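Putative GGDEF domain protein (Pseudomonas aeruginosa, PDB 7E6G) probably catalyses, as a magnesium-dependent diguanylate cyclase, the condensation of two GTP molecules into cyclic di-GMP with release of two diphosphates. Local coordinates at residues A[162-175]-A[182-194]. Residues are numbered along the deposited sequence; the frame is centred on the assembly and turned at random.
Sequences IARAMESELREYDL and EEFLLLLPQTRLQ. With MG (magnesium ion), chain G; G2P (phosphomethylphosphonic acid guanylate ester), chain H.
Met166 lays its terminal methyl over one face of the Phe184 ring, with CE 3.7 Å from the ring centroid and 20° off the normal. The side chain bends at its last torsion (chi3 -52°), which turns CE onto the ring while SD stays oblique to it and touches Leu186. Ile162 CG2 meets Phe184 CE1 obliquely at 3.8 Å, so helix 152-168 packs on strand 183-188 through apolar groups.

Beyond the strand's end, Arg171 reaches across to Thr191: NH1 donates to OG1 at 2.6 Å, close to the guanidinium plane. That hydroxyl in turn donates to Pro189 O. Asp174 OD2 forms a salt bridge with Arg171 NH2 (2.7 Å), their hydrogen bond being weak, and accepts from Arg171 N above the carboxylate plane, which probably helps to hold the arginine; Leu188 CD2 packs beside this carboxylate. Leu175 and Leu187 form an antiparallel hydrogen-bonded pair, their side chains side by side and both touching Arg118 of helix 112-128.

The strand starts in the GGEEF version of the GGDEF signature, where Glu182 OE2 binds magnesium at 2.0 Å together with Asp139, Val140 O and the nucleotide analogue. Two residues after this metal ligand, Phe184 begins the apolar packing, whereas an Arg-Thr bond and a backbone bridge join the far end beside further apolar contacts.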
loop_
_atom_site.group_PDB
_atom_site.type_symbol
_atom_site.label_atom_id
_atom_site.label_comp_id
_atom_site.label_asym_id
_atom_site.label_seq_id
_atom_site.Cartn_x
_atom_site.Cartn_y
_atom_site.Cartn_z
ATOM N N ILE A 162 -22.967 42.109 -11.317
ATOM C CA ILE A 162 -21.795 42.788 -11.844
ATOM C C ILE A 162 -20.619 41.828 -11.877
ATOM O O ILE A 162 -19.882 41.759 -12.873
ATOM C CB ILE A 162 -21.493 44.053 -11.019
ATOM C CG1 ILE A 162 -22.515 45.143 -11.359
ATOM C CG2 ILE A 162 -20.088 44.565 -11.289
ATOM C CD1 ILE A 162 -22.413 46.381 -10.513
ATOM N N ALA A 163 -20.446 41.045 -10.805
ATOM C CA ALA A 163 -19.337 40.099 -10.750
ATOM C C ALA A 163 -19.442 39.068 -11.867
ATOM O O ALA A 163 -18.460 38.786 -12.569
ATOM C CB ALA A 163 -19.303 39.414 -9.382
ATOM N N ARG A 164 -20.632 38.485 -12.036
ATOM C CA ARG A 164 -20.830 37.503 -13.099
ATOM C C ARG A 164 -20.495 38.114 -14.450
ATOM O O ARG A 164 -19.753 37.525 -15.251
ATOM C CB ARG A 164 -22.268 36.982 -13.087
ATOM C CG ARG A 164 -22.467 35.748 -12.235
ATOM C CD ARG A 164 -23.918 35.284 -12.236
ATOM N NE ARG A 164 -24.353 34.807 -10.918
ATOM C CZ ARG A 164 -25.628 34.762 -10.523
ATOM N NH1 ARG A 164 -26.592 35.171 -11.348
ATOM N NH2 ARG A 164 -25.946 34.318 -9.306
ATOM N N ALA A 165 -21.004 39.324 -14.697
ATOM C CA ALA A 165 -20.838 39.948 -16.001
ATOM C C ALA A 165 -19.377 40.225 -16.289
ATOM O O ALA A 165 -18.900 39.964 -17.401
ATOM C CB ALA A 165 -21.647 41.242 -16.079
ATOM N N MET A 166 -18.646 40.749 -15.303
ATOM C CA MET A 166 -17.242 41.064 -15.539
ATOM C C MET A 166 -16.434 39.797 -15.769
ATOM O O MET A 166 -15.641 39.730 -16.717
ATOM C CB MET A 166 -16.673 41.888 -14.383
ATOM C CG MET A 166 -17.195 43.318 -14.400
ATOM S SD MET A 166 -16.445 44.394 -13.168
ATOM C CE MET A 166 -16.689 43.380 -11.701
ATOM N N GLU A 167 -16.651 38.766 -14.946
ATOM C CA GLU A 167 -15.925 37.517 -15.145
ATOM C C GLU A 167 -16.208 36.903 -16.511
ATOM O O GLU A 167 -15.341 36.227 -17.072
ATOM C CB GLU A 167 -16.273 36.529 -14.045
ATOM C CG GLU A 167 -15.603 36.853 -12.757
ATOM C CD GLU A 167 -14.154 36.390 -12.721
ATOM O OE1 GLU A 167 -13.836 35.489 -11.914
ATOM O OE2 GLU A 167 -13.331 36.925 -13.501
ATOM N N SER A 168 -17.398 37.128 -17.067
ATOM C CA SER A 168 -17.707 36.523 -18.358
ATOM C C SER A 168 -16.956 37.150 -19.533
ATOM O O SER A 168 -16.830 36.501 -20.572
ATOM C CB SER A 168 -19.202 36.593 -18.638
ATOM O OG SER A 168 -19.547 35.642 -19.638
ATOM N N GLU A 169 -16.481 38.388 -19.419
ATOM C CA GLU A 169 -15.754 39.034 -20.509
ATOM C C GLU A 169 -14.248 39.034 -20.310
ATOM O O GLU A 169 -13.544 39.697 -21.076
ATOM C CB GLU A 169 -16.210 40.487 -20.700
ATOM C CG GLU A 169 -17.693 40.674 -21.024
ATOM C CD GLU A 169 -18.124 40.058 -22.350
ATOM O OE1 GLU A 169 -19.226 39.450 -22.357
ATOM O OE2 GLU A 169 -17.384 40.196 -23.365
ATOM N N LEU A 170 -13.740 38.359 -19.287
ATOM C CA LEU A 170 -12.313 38.336 -19.000
ATOM C C LEU A 170 -11.658 37.078 -19.570
ATOM O O LEU A 170 -12.299 36.029 -19.711
ATOM C CB LEU A 170 -12.071 38.410 -17.492
ATOM C CG LEU A 170 -12.391 39.743 -16.816
ATOM C CD1 LEU A 170 -12.016 39.645 -15.359
ATOM C CD2 LEU A 170 -11.616 40.853 -17.487
ATOM N N ARG A 171 -10.369 37.194 -19.907
ATOM C CA ARG A 171 -9.622 36.031 -20.360
ATOM C C ARG A 171 -9.341 35.116 -19.168
ATOM O O ARG A 171 -9.571 35.477 -18.012
ATOM C CB ARG A 171 -8.332 36.456 -21.066
ATOM C CG ARG A 171 -8.543 37.359 -22.268
ATOM C CD ARG A 171 -8.104 38.774 -21.986
ATOM N NE ARG A 171 -6.675 38.988 -22.193
ATOM C CZ ARG A 171 -5.931 39.841 -21.490
ATOM N NH1 ARG A 171 -4.644 39.987 -21.761
ATOM N NH2 ARG A 171 -6.465 40.551 -20.508
ATOM N N GLU A 172 -8.848 33.908 -19.452
ATOM C CA GLU A 172 -8.892 32.875 -18.422
ATOM C C GLU A 172 -7.896 33.135 -17.297
ATOM O O GLU A 172 -8.140 32.719 -16.161
ATOM C CB GLU A 172 -8.685 31.494 -19.049
ATOM C CG GLU A 172 -7.252 31.003 -19.111
ATOM C CD GLU A 172 -7.136 29.632 -19.769
ATOM O OE1 GLU A 172 -6.999 28.622 -19.040
ATOM O OE2 GLU A 172 -7.193 29.565 -21.018
ATOM N N TYR A 173 -6.803 33.847 -17.564
ATOM C CA TYR A 173 -5.829 34.129 -16.516
ATOM C C TYR A 173 -5.983 35.516 -15.910
ATOM O O TYR A 173 -5.294 35.831 -14.933
ATOM C CB TYR A 173 -4.399 33.944 -17.052
ATOM C CG TYR A 173 -4.078 32.493 -17.284
ATOM C CD1 TYR A 173 -3.948 31.620 -16.213
ATOM C CD2 TYR A 173 -3.952 31.982 -18.570
ATOM C CE1 TYR A 173 -3.675 30.280 -16.405
ATOM C CE2 TYR A 173 -3.684 30.636 -18.779
ATOM C CZ TYR A 173 -3.544 29.789 -17.690
ATOM O OH TYR A 173 -3.272 28.446 -17.871
ATOM N N ASP A 174 -6.861 36.347 -16.462
ATOM C CA ASP A 174 -7.224 37.588 -15.805
ATOM C C ASP A 174 -7.924 37.317 -14.477
ATOM O O ASP A 174 -8.502 36.251 -14.239
ATOM C CB ASP A 174 -8.137 38.411 -16.695
ATOM C CG ASP A 174 -7.474 38.809 -17.976
ATOM O OD1 ASP A 174 -6.233 38.695 -18.071
ATOM O OD2 ASP A 174 -8.205 39.222 -18.895
ATOM N N LEU A 175 -7.890 38.320 -13.615
ATOM C CA LEU A 175 -8.322 38.175 -12.234
ATOM C C LEU A 175 -9.246 39.326 -11.887
ATOM O O LEU A 175 -8.837 40.489 -11.952
ATOM C CB LEU A 175 -7.108 38.182 -11.318
ATOM C CG LEU A 175 -7.014 37.219 -10.155
ATOM C CD1 LEU A 175 -7.156 35.784 -10.622
ATOM C CD2 LEU A 175 -5.669 37.453 -9.545
ATOM N N GLU A 182 -18.166 48.349 -2.962
ATOM C CA GLU A 182 -18.670 48.426 -4.326
ATOM C C GLU A 182 -17.532 48.803 -5.268
ATOM O O GLU A 182 -17.709 49.563 -6.224
ATOM C CB GLU A 182 -19.836 49.414 -4.425
ATOM C CG GLU A 182 -19.797 50.535 -3.380
ATOM C CD GLU A 182 -19.314 51.867 -3.960
ATOM O OE1 GLU A 182 -18.253 52.370 -3.515
ATOM O OE2 GLU A 182 -19.993 52.415 -4.860
ATOM N N GLU A 183 -16.340 48.287 -4.987
ATOM C CA GLU A 183 -15.172 48.478 -5.831
ATOM C C GLU A 183 -14.637 47.116 -6.247
ATOM O O GLU A 183 -14.687 46.151 -5.471
ATOM C CB GLU A 183 -14.072 49.263 -5.117
ATOM C CG GLU A 183 -14.441 50.673 -4.741
ATOM C CD GLU A 183 -13.659 51.161 -3.530
ATOM O OE1 GLU A 183 -13.857 50.619 -2.413
ATOM O OE2 GLU A 183 -12.825 52.075 -3.695
ATOM N N PHE A 184 -14.118 47.046 -7.468
ATOM C CA PHE A 184 -13.543 45.828 -8.012
ATOM C C PHE A 184 -12.185 46.149 -8.619
ATOM O O PHE A 184 -11.988 47.213 -9.209
ATOM C CB PHE A 184 -14.445 45.199 -9.085
ATOM C CG PHE A 184 -15.815 44.782 -8.594
ATOM C CD1 PHE A 184 -16.871 45.684 -8.581
ATOM C CD2 PHE A 184 -16.055 43.472 -8.184
ATOM C CE1 PHE A 184 -18.118 45.302 -8.161
ATOM C CE2 PHE A 184 -17.319 43.080 -7.755
ATOM C CZ PHE A 184 -18.351 43.997 -7.742
ATOM N N LEU A 185 -11.250 45.225 -8.481
ATOM C CA LEU A 185 -9.918 45.380 -9.037
ATOM C C LEU A 185 -9.716 44.301 -10.085
ATOM O O LEU A 185 -9.776 43.105 -9.774
ATOM C CB LEU A 185 -8.845 45.303 -7.950
ATOM C CG LEU A 185 -7.453 45.649 -8.476
ATOM C CD1 LEU A 185 -7.410 47.031 -9.108
ATOM C CD2 LEU A 185 -6.423 45.561 -7.361
ATOM N N LEU A 186 -9.514 44.721 -11.323
ATOM C CA LEU A 186 -9.173 43.839 -12.424
ATOM C C LEU A 186 -7.652 43.817 -12.543
ATOM O O LEU A 186 -7.020 44.876 -12.630
ATOM C CB LEU A 186 -9.820 44.332 -13.722
ATOM C CG LEU A 186 -11.269 43.933 -14.077
ATOM C CD1 LEU A 186 -12.257 44.028 -12.899
ATOM C CD2 LEU A 186 -11.785 44.765 -15.241
ATOM N N LEU A 187 -7.068 42.626 -12.512
ATOM C CA LEU A 187 -5.661 42.427 -12.816
ATOM C C LEU A 187 -5.553 41.655 -14.125
ATOM O O LEU A 187 -6.014 40.505 -14.227
ATOM C CB LEU A 187 -4.947 41.687 -11.692
ATOM C CG LEU A 187 -3.503 41.307 -12.019
ATOM C CD1 LEU A 187 -2.589 42.467 -11.827
ATOM C CD2 LEU A 187 -3.081 40.185 -11.102
ATOM N N LEU A 188 -4.969 42.289 -15.136
ATOM C CA LEU A 188 -4.693 41.575 -16.375
ATOM C C LEU A 188 -3.203 41.282 -16.429
ATOM O O LEU A 188 -2.395 42.187 -16.709
ATOM C CB LEU A 188 -5.134 42.377 -17.603
ATOM C CG LEU A 188 -6.493 43.060 -17.530
ATOM C CD1 LEU A 188 -6.879 43.597 -18.902
ATOM C CD2 LEU A 188 -7.532 42.100 -17.013
ATOM N N PRO A 189 -2.791 40.051 -16.158
ATOM C CA PRO A 189 -1.364 39.740 -16.118
ATOM C C PRO A 189 -0.807 39.582 -17.519
ATOM O O PRO A 189 -1.510 39.197 -18.458
ATOM C CB PRO A 189 -1.317 38.416 -15.350
ATOM C CG PRO A 189 -2.615 37.763 -15.682
ATOM C CD PRO A 189 -3.629 38.859 -15.936
ATOM N N GLN A 190 0.483 39.893 -17.642
ATOM C CA GLN A 190 1.191 39.800 -18.913
ATOM C C GLN A 190 0.386 40.450 -20.028
ATOM O O GLN A 190 0.121 39.854 -21.073
ATOM C CB GLN A 190 1.525 38.344 -19.243
ATOM C CG GLN A 190 2.205 37.613 -18.099
ATOM C CD GLN A 190 2.388 36.147 -18.378
ATOM O OE1 GLN A 190 1.870 35.297 -17.650
ATOM N NE2 GLN A 190 3.139 35.834 -19.425
ATOM N N THR A 191 -0.026 41.685 -19.779
ATOM C CA THR A 191 -0.854 42.435 -20.707
ATOM C C THR A 191 -0.368 43.872 -20.719
ATOM O O THR A 191 0.030 44.410 -19.682
ATOM C CB THR A 191 -2.350 42.353 -20.320
ATOM O OG1 THR A 191 -2.768 40.979 -20.250
ATOM C CG2 THR A 191 -3.219 43.094 -21.321
ATOM N N ARG A 192 -0.344 44.462 -21.905
ATOM C CA ARG A 192 -0.072 45.882 -22.049
ATOM C C ARG A 192 -1.352 46.656 -22.381
ATOM O O ARG A 192 -2.317 46.116 -22.938
ATOM C CB ARG A 192 1.003 46.122 -23.127
ATOM C CG ARG A 192 2.445 46.072 -22.581
ATOM C CD ARG A 192 3.339 45.096 -23.352
ATOM N NE ARG A 192 2.808 43.729 -23.385
ATOM C CZ ARG A 192 2.880 42.841 -22.390
ATOM N NH1 ARG A 192 3.457 43.157 -21.232
ATOM N NH2 ARG A 192 2.356 41.628 -22.555
ATOM N N LEU A 193 -1.327 47.952 -22.039
ATOM C CA LEU A 193 -2.486 48.840 -22.172
ATOM C C LEU A 193 -3.229 48.645 -23.484
ATOM O O LEU A 193 -4.461 48.529 -23.508
ATOM C CB LEU A 193 -2.020 50.287 -22.051
ATOM C CG LEU A 193 -2.815 51.216 -21.157
ATOM C CD1 LEU A 193 -3.216 50.489 -19.871
ATOM C CD2 LEU A 193 -2.040 52.513 -20.885
ATOM N N GLN A 194 -2.480 48.595 -24.587
ATOM C CA GLN A 194 -3.087 48.483 -25.907
ATOM C C GLN A 194 -3.927 47.215 -26.031
ATOM O O GLN A 194 -5.025 47.248 -26.595
ATOM C CB GLN A 194 -1.994 48.539 -26.974
ATOM C CG GLN A 194 -1.290 49.900 -27.053
ATOM C CD GLN A 194 -0.058 50.008 -26.141
ATOM O OE1 GLN A 194 -0.103 50.621 -25.067
ATOM N NE2 GLN A 194 1.052 49.430 -26.586
HETATM MG MG MG G . -19.650 54.205 -5.615
HETATM P PG G2P H . -20.383 57.422 -6.356
HETATM O O1G G2P H . -19.314 56.784 -6.758
HETATM O O2G G2P H . -21.286 57.521 -7.287
HETATM O O3G G2P H . -20.155 58.559 -5.699
HETATM O O3B G2P H . -20.857 56.428 -5.296
HETATM P PB G2P H . -22.067 56.113 -4.345
HETATM O O1B G2P H . -22.375 54.912 -4.728
HETATM O O2B G2P H . -23.056 57.001 -4.349
HETATM C C3A G2P H . -21.592 56.082 -2.681
HETATM P PA G2P H . -20.266 55.336 -2.071
HETATM O O1A G2P H . -20.019 56.602 -1.553
HETATM O O2A G2P H . -19.843 54.933 -3.386
HETATM O "O5'" G2P H . -21.306 54.529 -1.385
HETATM C "C5'" G2P H . -21.611 53.183 -1.731
HETATM C "C4'" G2P H . -22.523 52.531 -0.741
HETATM O "O4'" G2P H . -22.076 51.297 -0.748
HETATM C "C3'" G2P H . -22.133 52.889 0.592
HETATM O "O3'" G2P H . -23.184 53.574 1.151
HETATM C "C2'" G2P H . -21.920 51.557 1.192
HETATM O "O2'" G2P H . -22.396 51.388 2.461
HETATM C "C1'" G2P H . -22.647 50.730 0.297
HETATM N N9 G2P H . -22.249 49.376 0.378
HETATM C C8 G2P H . -21.035 49.087 0.707
HETATM N N7 G2P H . -20.863 47.804 0.729
HETATM C C5 G2P H . -21.949 47.253 0.403
HETATM C C6 G2P H . -22.275 45.994 0.258
HETATM O O6 G2P H . -21.532 45.085 0.446
HETATM N N1 G2P H . -23.552 45.683 -0.128
HETATM C C2 G2P H . -24.424 46.687 -0.329
HETATM N N2 G2P H . -25.560 46.384 -0.683
HETATM N N3 G2P H . -24.042 47.942 -0.159
HETATM C C4 G2P H . -22.814 48.235 0.176
#